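Local coordinates for putative D-lactate dehydrogenase (Chlamydomonas reinhardtii, PDB 4ZGS), which reduces pyruvate as a pyruvate reductase of the D-isomer specific 2-hydroxyacid dehydrogenase family, using a bound nicotinamide-adenine dinucleotide (NAD) cofactor, at the interface of chains A and B. Numbering follows the deposited sequence. Chains: chain A/B, Putative D-lactate dehydrogenase.

Contact 1: the interface of chains A and B. Residues chain A 157-158, 161, 166-167, 171; chain B 321, 332-334, 336.
Helix 154-163 of chain A lays A:Val161 against B:Val332, the last residue of strand 330-332, and B:Pro334, in the Thr-Pro-His-Thr segment that follows it and carries the catalytic histidine in this dehydrogenase family. The contact is a worked case of a helix face closing on a rigid proline ring, with carbon packing and no polar pair. A:Val161 points its two methyls different ways: CG1 lies anti to the backbone N (chi1 176°) and runs toward B:Val332, while CG2 presses on the proline ring, 3.5 Å from B:Pro334 CD. That same A:Val161 CG2 also sits 3.5 Å from the carbonyl O of B:Val332. An alanine here, without CG1 and CG2, would probably leave a gap beside B:Pro334 CD and the B:Val332 carbonyl, and the proline ring less firmly held. From the loop beyond the helix, A:Leu171 meets the proline tip to tip, its CD1 3.6 Å from B:Pro334 CG. The same methyl reaches B:Thr336 CG2, whose side chain it meets at about a right angle. A:Tyr166 O lies 3.6 Å from B:Pro334 CB; CB, CG and CD of the ring each meet chain A. Farther out, A:Tyr166 and B:Phe321 slide past each other in opposite directions, and the phenol oxygen A:Tyr166 OH lies in the plane of the phenylalanine ring at its edge, 3.6 Å from B:Phe321 CE2.

Contact 2: the interface of chains A and B. Residues chain A 43-45, 339-341, 344; chain B 168-169, 171-172.
A:Leu339 and B:Val172 meet at about a right angle where the chain B loop carrying residues 168-172 fits between two parts of chain A: the start of helix 44-57, and the stretch of residues 339-341 leading into helix 341-359. B:Val172 acts as a wedge and works with both branches. Its CG2, anti to the carbonyl carbon, lies 3.5 Å from A:Leu339 CG, while CG1 turns toward the backbone of A:Thr340. A:Leu344 meets B:Val172 tip to tip, its CD1 4.0 Å from B:Val172 CG1.

A:Tyr45 closes the other flank. Its CG stands between the backbone N and the carbonyl carbon (chi1 85°), which turns the ring toward the loop. B:Leu168 lies over one face of that ring, its CB 4.0 Å from A:Tyr45 CE2 and its CD1 near the phenol oxygen. B:Ser169 OG instead takes the edge, in the ring plane, 3.8 Å from A:Tyr45 CD2, and accepts a weak hydrogen bond from A:Tyr45 N. A water supports the hydroxyl: it hydrogen-bonds B:Ser169 N as well, and it carries the contact across to chain A, 2.8 Å from B:Ser169 OG and 3.1 Å from A:Thr43 OG1.

Contact 3: the interface of chains A and B. Residues chain A 142, 145-146, 149, 155, 332-334; chain B 152, 154, 157-158.
B:Leu154 fits its two methyls into chain A between helix 136-151 and A:Thr333, and this leucine, with the most surface hidden in the patch, marks its tight part. CD1 touches A:Ala149 CB at 3.8 Å and also reaches A:Ala145, while CD2 packs 3.8 Å from A:Thr333 CG2. With OG1 between the backbone N and the carbonyl carbon (chi1 50°), the threonine hydroxyl faces A:His142 and CG2 faces B:Leu154. A:Thr333 OG1 and A:His142 NE2 share a nearly straight hydrogen bond of 3.0 Å (167° at H), which probably limits rotation of the imidazole. B:Ala157 CB packs 3.9 Å from A:Pro334 CD. A:Thr155 stands over one face of the B:Tyr158 ring, with OG1 above the ring centre and CB 3.6 Å from B:Tyr158 CD2.

The B:Arg152 side is close but less well matched, hiding 20 Å² against 67 Å² for B:Leu154. Its guanidinium brings one face toward A:His142 ND1, 3.1 Å above that plane and toward the rim; the planes are 44° apart, neither stacked nor hydrogen-bonded. In the fold, the middle and C-terminal part of helix 136-151 and the loop after strand 330-332 of chain A receive the start of helix 154-163 of chain B, whose A copy meets it through A:Thr155.

Contact 1: the interface of chains A and B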
# COMPACT_ATOMS: atom_id res chain seq x y z
N ALA A 157 10.35 4.31 -0.93
CA ALA A 157 10.22 5.75 -0.83
C ALA A 157 8.84 6.23 -1.21
O ALA A 157 8.25 7.07 -0.54
CB ALA A 157 11.23 6.43 -1.69
N TYR A 158 8.33 5.68 -2.30
CA TYR A 158 7.03 6.04 -2.81
C TYR A 158 5.96 5.80 -1.75
O TYR A 158 5.10 6.67 -1.52
CB TYR A 158 6.73 5.26 -4.10
CG TYR A 158 5.35 5.51 -4.65
CD1 TYR A 158 5.03 6.74 -5.24
CD2 TYR A 158 4.37 4.54 -4.60
CE1 TYR A 158 3.76 6.99 -5.73
CE2 TYR A 158 3.11 4.78 -5.10
CZ TYR A 158 2.81 6.01 -5.66
OH TYR A 158 1.56 6.23 -6.16
N VAL A 161 6.23 8.16 1.32
CA VAL A 161 5.81 9.50 0.95
C VAL A 161 4.29 9.55 0.84
O VAL A 161 3.68 10.55 1.23
CB VAL A 161 6.43 10.00 -0.39
CG1 VAL A 161 5.84 11.39 -0.75
CG2 VAL A 161 7.93 10.13 -0.25
N TYR A 166 8.15 11.43 5.49
CA TYR A 166 9.16 12.06 4.64
C TYR A 166 10.59 11.92 5.20
O TYR A 166 11.51 12.58 4.73
CB TYR A 166 8.79 13.52 4.37
CG TYR A 166 7.35 13.65 3.92
CD1 TYR A 166 6.74 12.65 3.18
CD2 TYR A 166 6.58 14.75 4.27
CE1 TYR A 166 5.41 12.74 2.79
CE2 TYR A 166 5.26 14.87 3.88
CZ TYR A 166 4.68 13.85 3.14
OH TYR A 166 3.35 13.93 2.77
N SER A 167 10.78 11.09 6.22
CA SER A 167 12.11 10.88 6.79
C SER A 167 13.05 10.08 5.86
O SER A 167 12.59 9.38 4.93
CB SER A 167 12.00 10.15 8.10
OG SER A 167 11.71 8.80 7.80
N LEU A 171 16.24 4.71 3.71
CA LEU A 171 16.23 4.93 2.26
C LEU A 171 17.61 5.20 1.59
O LEU A 171 17.68 5.52 0.42
CB LEU A 171 15.32 6.11 1.93
CG LEU A 171 13.84 6.13 2.29
CD1 LEU A 171 13.20 7.44 1.82
CD2 LEU A 171 13.15 4.96 1.65
N PHE B 321 -0.03 19.58 -1.97
CA PHE B 321 0.92 18.48 -2.00
C PHE B 321 0.21 17.10 -1.87
O PHE B 321 0.48 16.18 -2.66
CB PHE B 321 1.98 18.61 -0.92
CG PHE B 321 3.09 17.59 -1.05
CD1 PHE B 321 3.92 17.59 -2.17
CD2 PHE B 321 3.28 16.60 -0.10
CE1 PHE B 321 4.92 16.66 -2.33
CE2 PHE B 321 4.31 15.67 -0.25
CZ PHE B 321 5.12 15.70 -1.37
N VAL B 332 7.07 10.87 -6.34
CA VAL B 332 7.76 11.83 -5.49
C VAL B 332 8.62 11.10 -4.47
O VAL B 332 8.10 10.23 -3.76
CB VAL B 332 6.79 12.76 -4.73
CG1 VAL B 332 7.58 13.60 -3.73
CG2 VAL B 332 6.04 13.67 -5.68
N THR B 333 9.90 11.45 -4.39
CA THR B 333 10.78 10.93 -3.34
C THR B 333 11.10 12.06 -2.35
O THR B 333 11.06 13.24 -2.72
CB THR B 333 12.10 10.33 -3.91
OG1 THR B 333 12.72 11.25 -4.83
CG2 THR B 333 11.83 9.00 -4.60
N PRO B 334 11.42 11.69 -1.10
CA PRO B 334 11.58 12.70 -0.04
C PRO B 334 12.99 13.27 0.07
O PRO B 334 13.69 13.02 1.07
CB PRO B 334 11.19 11.93 1.24
CG PRO B 334 11.59 10.53 0.96
CD PRO B 334 11.39 10.32 -0.55
N THR B 336 15.74 12.58 -1.50
CA THR B 336 16.79 11.57 -1.39
C THR B 336 17.81 11.58 -2.55
O THR B 336 18.68 10.72 -2.58
CB THR B 336 16.21 10.17 -1.29
OG1 THR B 336 15.57 9.83 -2.52
CG2 THR B 336 15.22 10.08 -0.14

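Contact 2: the interface of chains A and B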
# COMPACT_ATOMS: atom_id res chain seq x y z
N THR A 43 -7.86 -8.39 -22.40
CA THR A 43 -7.90 -7.60 -21.19
C THR A 43 -7.71 -6.17 -21.65
O THR A 43 -7.66 -5.93 -22.86
CB THR A 43 -6.82 -8.03 -20.16
OG1 THR A 43 -5.56 -8.18 -20.81
CG2 THR A 43 -7.17 -9.36 -19.55
N GLN A 44 -7.59 -5.23 -20.74
CA GLN A 44 -7.56 -3.84 -21.17
C GLN A 44 -6.39 -3.51 -22.12
O GLN A 44 -6.54 -2.68 -23.01
CB GLN A 44 -7.54 -2.90 -19.98
CG GLN A 44 -7.96 -1.51 -20.41
CD GLN A 44 -9.29 -1.54 -21.15
OE1 GLN A 44 -9.37 -1.13 -22.31
NE2 GLN A 44 -10.33 -2.03 -20.49
N TYR A 45 -5.21 -4.09 -21.89
CA TYR A 45 -4.02 -3.71 -22.64
C TYR A 45 -4.09 -4.23 -24.09
O TYR A 45 -3.58 -3.59 -25.01
CB TYR A 45 -2.74 -4.19 -21.93
CG TYR A 45 -2.30 -5.62 -22.21
CD1 TYR A 45 -1.37 -5.90 -23.22
CD2 TYR A 45 -2.80 -6.70 -21.46
CE1 TYR A 45 -0.94 -7.21 -23.48
CE2 TYR A 45 -2.39 -8.02 -21.72
CZ TYR A 45 -1.45 -8.26 -22.72
OH TYR A 45 -1.01 -9.55 -22.99
N LEU A 339 6.64 -5.54 -21.77
CA LEU A 339 5.38 -4.86 -21.97
C LEU A 339 5.58 -3.36 -22.09
O LEU A 339 5.58 -2.61 -21.11
CB LEU A 339 4.43 -5.18 -20.82
CG LEU A 339 2.98 -4.74 -20.92
CD1 LEU A 339 2.18 -5.62 -21.91
CD2 LEU A 339 2.39 -4.75 -19.48
N THR A 340 5.55 -2.92 -23.34
CA THR A 340 5.95 -1.60 -23.75
C THR A 340 5.10 -1.21 -24.94
O THR A 340 4.70 -2.08 -25.68
CB THR A 340 7.45 -1.62 -24.08
OG1 THR A 340 8.18 -1.19 -22.91
CG2 THR A 340 7.78 -0.74 -25.26
N GLU A 341 4.80 0.07 -25.11
CA GLU A 341 4.18 0.53 -26.35
C GLU A 341 4.91 -0.05 -27.57
O GLU A 341 4.30 -0.66 -28.44
CB GLU A 341 4.19 2.06 -26.45
CG GLU A 341 3.07 2.79 -25.76
CD GLU A 341 3.09 4.28 -26.04
OE1 GLU A 341 3.67 4.67 -27.08
OE2 GLU A 341 2.52 5.06 -25.25
N LEU A 344 4.70 -3.99 -28.09
CA LEU A 344 3.35 -4.44 -28.46
C LEU A 344 3.04 -4.14 -29.93
O LEU A 344 2.32 -4.91 -30.61
CB LEU A 344 2.31 -3.80 -27.54
CG LEU A 344 2.41 -4.37 -26.13
CD1 LEU A 344 1.54 -3.62 -25.20
CD2 LEU A 344 2.03 -5.84 -26.11
N LEU B 168 -1.55 -7.82 -16.17
CA LEU B 168 -0.69 -6.90 -16.96
C LEU B 168 -1.24 -5.49 -17.17
O LEU B 168 -0.46 -4.53 -17.19
CB LEU B 168 -0.36 -7.51 -18.31
CG LEU B 168 0.46 -8.80 -18.19
CD1 LEU B 168 0.86 -9.33 -19.56
CD2 LEU B 168 1.70 -8.50 -17.36
N SER B 169 -2.54 -5.33 -17.37
CA SER B 169 -3.09 -3.99 -17.57
C SER B 169 -2.88 -3.28 -16.26
O SER B 169 -2.84 -3.99 -15.25
CB SER B 169 -4.59 -4.07 -17.89
OG SER B 169 -4.88 -5.20 -18.68
N LEU B 171 -0.06 -1.62 -16.57
CA LEU B 171 1.37 -1.51 -16.39
C LEU B 171 2.19 -1.27 -17.71
O LEU B 171 3.40 -1.38 -17.72
CB LEU B 171 1.89 -2.77 -15.68
CG LEU B 171 1.20 -3.11 -14.35
CD1 LEU B 171 1.90 -4.31 -13.70
CD2 LEU B 171 1.15 -1.90 -13.45
N VAL B 172 1.53 -1.06 -18.85
CA VAL B 172 2.30 -0.95 -20.08
C VAL B 172 3.24 0.26 -20.12
O VAL B 172 2.83 1.42 -20.03
CB VAL B 172 1.40 -0.89 -21.33
CG1 VAL B 172 2.26 -0.66 -22.57
CG2 VAL B 172 0.61 -2.19 -21.46
O HOH W 1 -4.38 -7.86 -17.99

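Contact 3: the interface of chains A and B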
# COMPACT_ATOMS: atom_id res chain seq x y z
N HIS A 142 14.19 -2.89 -18.89
CA HIS A 142 13.42 -3.22 -17.70
C HIS A 142 14.31 -3.70 -16.56
O HIS A 142 14.13 -3.29 -15.41
CB HIS A 142 12.35 -4.25 -18.01
CG HIS A 142 11.37 -4.43 -16.91
ND1 HIS A 142 10.35 -3.53 -16.68
CD2 HIS A 142 11.21 -5.42 -15.99
CE1 HIS A 142 9.63 -3.93 -15.66
NE2 HIS A 142 10.14 -5.07 -15.22
N ALA A 145 15.88 -0.86 -15.20
CA ALA A 145 14.87 -0.20 -14.38
C ALA A 145 14.87 -0.76 -12.95
O ALA A 145 14.90 -0.02 -11.98
CB ALA A 145 13.51 -0.36 -15.03
N LEU A 146 14.87 -2.08 -12.85
CA LEU A 146 14.88 -2.76 -11.58
C LEU A 146 16.11 -2.35 -10.82
O LEU A 146 16.08 -2.16 -9.61
CB LEU A 146 14.83 -4.28 -11.75
CG LEU A 146 13.55 -4.84 -12.39
CD1 LEU A 146 13.56 -6.37 -12.37
CD2 LEU A 146 12.31 -4.30 -11.74
N ALA A 149 15.70 1.17 -9.34
CA ALA A 149 14.69 1.25 -8.32
C ALA A 149 15.25 0.67 -7.02
O ALA A 149 15.14 1.29 -5.97
CB ALA A 149 13.39 0.49 -8.77
N THR A 155 10.63 1.91 -4.35
CA THR A 155 9.30 1.44 -3.91
C THR A 155 9.03 1.80 -2.44
O THR A 155 8.00 2.39 -2.13
CB THR A 155 9.10 -0.09 -4.13
OG1 THR A 155 10.00 -0.85 -3.30
CG2 THR A 155 9.29 -0.47 -5.63
N VAL A 332 9.71 -7.27 -7.30
CA VAL A 332 9.16 -8.19 -8.29
C VAL A 332 8.11 -7.52 -9.15
O VAL A 332 7.12 -6.99 -8.62
CB VAL A 332 8.53 -9.39 -7.61
CG1 VAL A 332 7.77 -10.24 -8.60
CG2 VAL A 332 9.60 -10.19 -6.93
N THR A 333 8.28 -7.62 -10.47
CA THR A 333 7.27 -7.17 -11.45
C THR A 333 6.64 -8.40 -12.07
O THR A 333 7.25 -9.47 -12.13
CB THR A 333 7.86 -6.30 -12.60
OG1 THR A 333 9.00 -6.98 -13.15
CG2 THR A 333 8.27 -4.89 -12.13
N PRO A 334 5.39 -8.25 -12.53
CA PRO A 334 4.61 -9.38 -13.01
C PRO A 334 4.80 -9.63 -14.52
O PRO A 334 3.89 -9.38 -15.31
CB PRO A 334 3.17 -8.96 -12.68
CG PRO A 334 3.20 -7.47 -12.85
CD PRO A 334 4.60 -7.01 -12.45
N ARG B 152 8.30 2.50 -16.55
CA ARG B 152 7.91 1.11 -16.40
C ARG B 152 6.87 0.92 -15.27
O ARG B 152 6.65 -0.20 -14.82
CB ARG B 152 9.15 0.23 -16.25
CG ARG B 152 10.23 0.46 -17.42
CD ARG B 152 9.65 0.39 -18.85
NE ARG B 152 9.32 -1.00 -19.07
CZ ARG B 152 10.06 -1.87 -19.74
NH1 ARG B 152 11.20 -1.49 -20.35
NH2 ARG B 152 9.64 -3.12 -19.81
N LEU B 154 6.91 1.12 -12.10
CA LEU B 154 7.44 0.22 -11.08
C LEU B 154 6.70 0.28 -9.74
O LEU B 154 6.49 -0.77 -9.14
CB LEU B 154 8.93 0.48 -10.86
CG LEU B 154 9.72 0.14 -12.12
CD1 LEU B 154 11.26 0.21 -11.90
CD2 LEU B 154 9.30 -1.24 -12.54
N ALA B 157 3.46 -1.53 -10.08
CA ALA B 157 3.66 -2.97 -10.23
C ALA B 157 3.98 -3.62 -8.89
O ALA B 157 3.52 -4.71 -8.59
CB ALA B 157 4.75 -3.27 -11.26
N TYR B 158 4.82 -2.95 -8.11
CA TYR B 158 5.26 -3.45 -6.83
C TYR B 158 4.10 -3.69 -5.88
O TYR B 158 4.01 -4.74 -5.25
CB TYR B 158 6.23 -2.48 -6.18
CG TYR B 158 6.63 -2.86 -4.77
CD1 TYR B 158 7.47 -3.94 -4.53
CD2 TYR B 158 6.18 -2.13 -3.68
CE1 TYR B 158 7.84 -4.31 -3.21
CE2 TYR B 158 6.54 -2.47 -2.37
CZ TYR B 158 7.38 -3.56 -2.14
OH TYR B 158 7.74 -3.90 -0.83

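Contact 3 lies between the others: its C-alpha centre is about 14 Å from that of contact 2 and about 17 Å from that of contact 1, while contacts 1 and 2 stand about 27 Å apart. Contacts 1 and 3 use helix 154-163 and residues 332-334 with the chains exchanged, and Leu171 appears in both contact 1 (chain A) and contact 2 (chain B), each with its twin by the two-fold. They lie in a row along the interface, with residues between 152 and 172 contributing to each. Because the row reaches the catalytic-histidine segment, pairing of subunits, if it persists in solution, may help steady the active site.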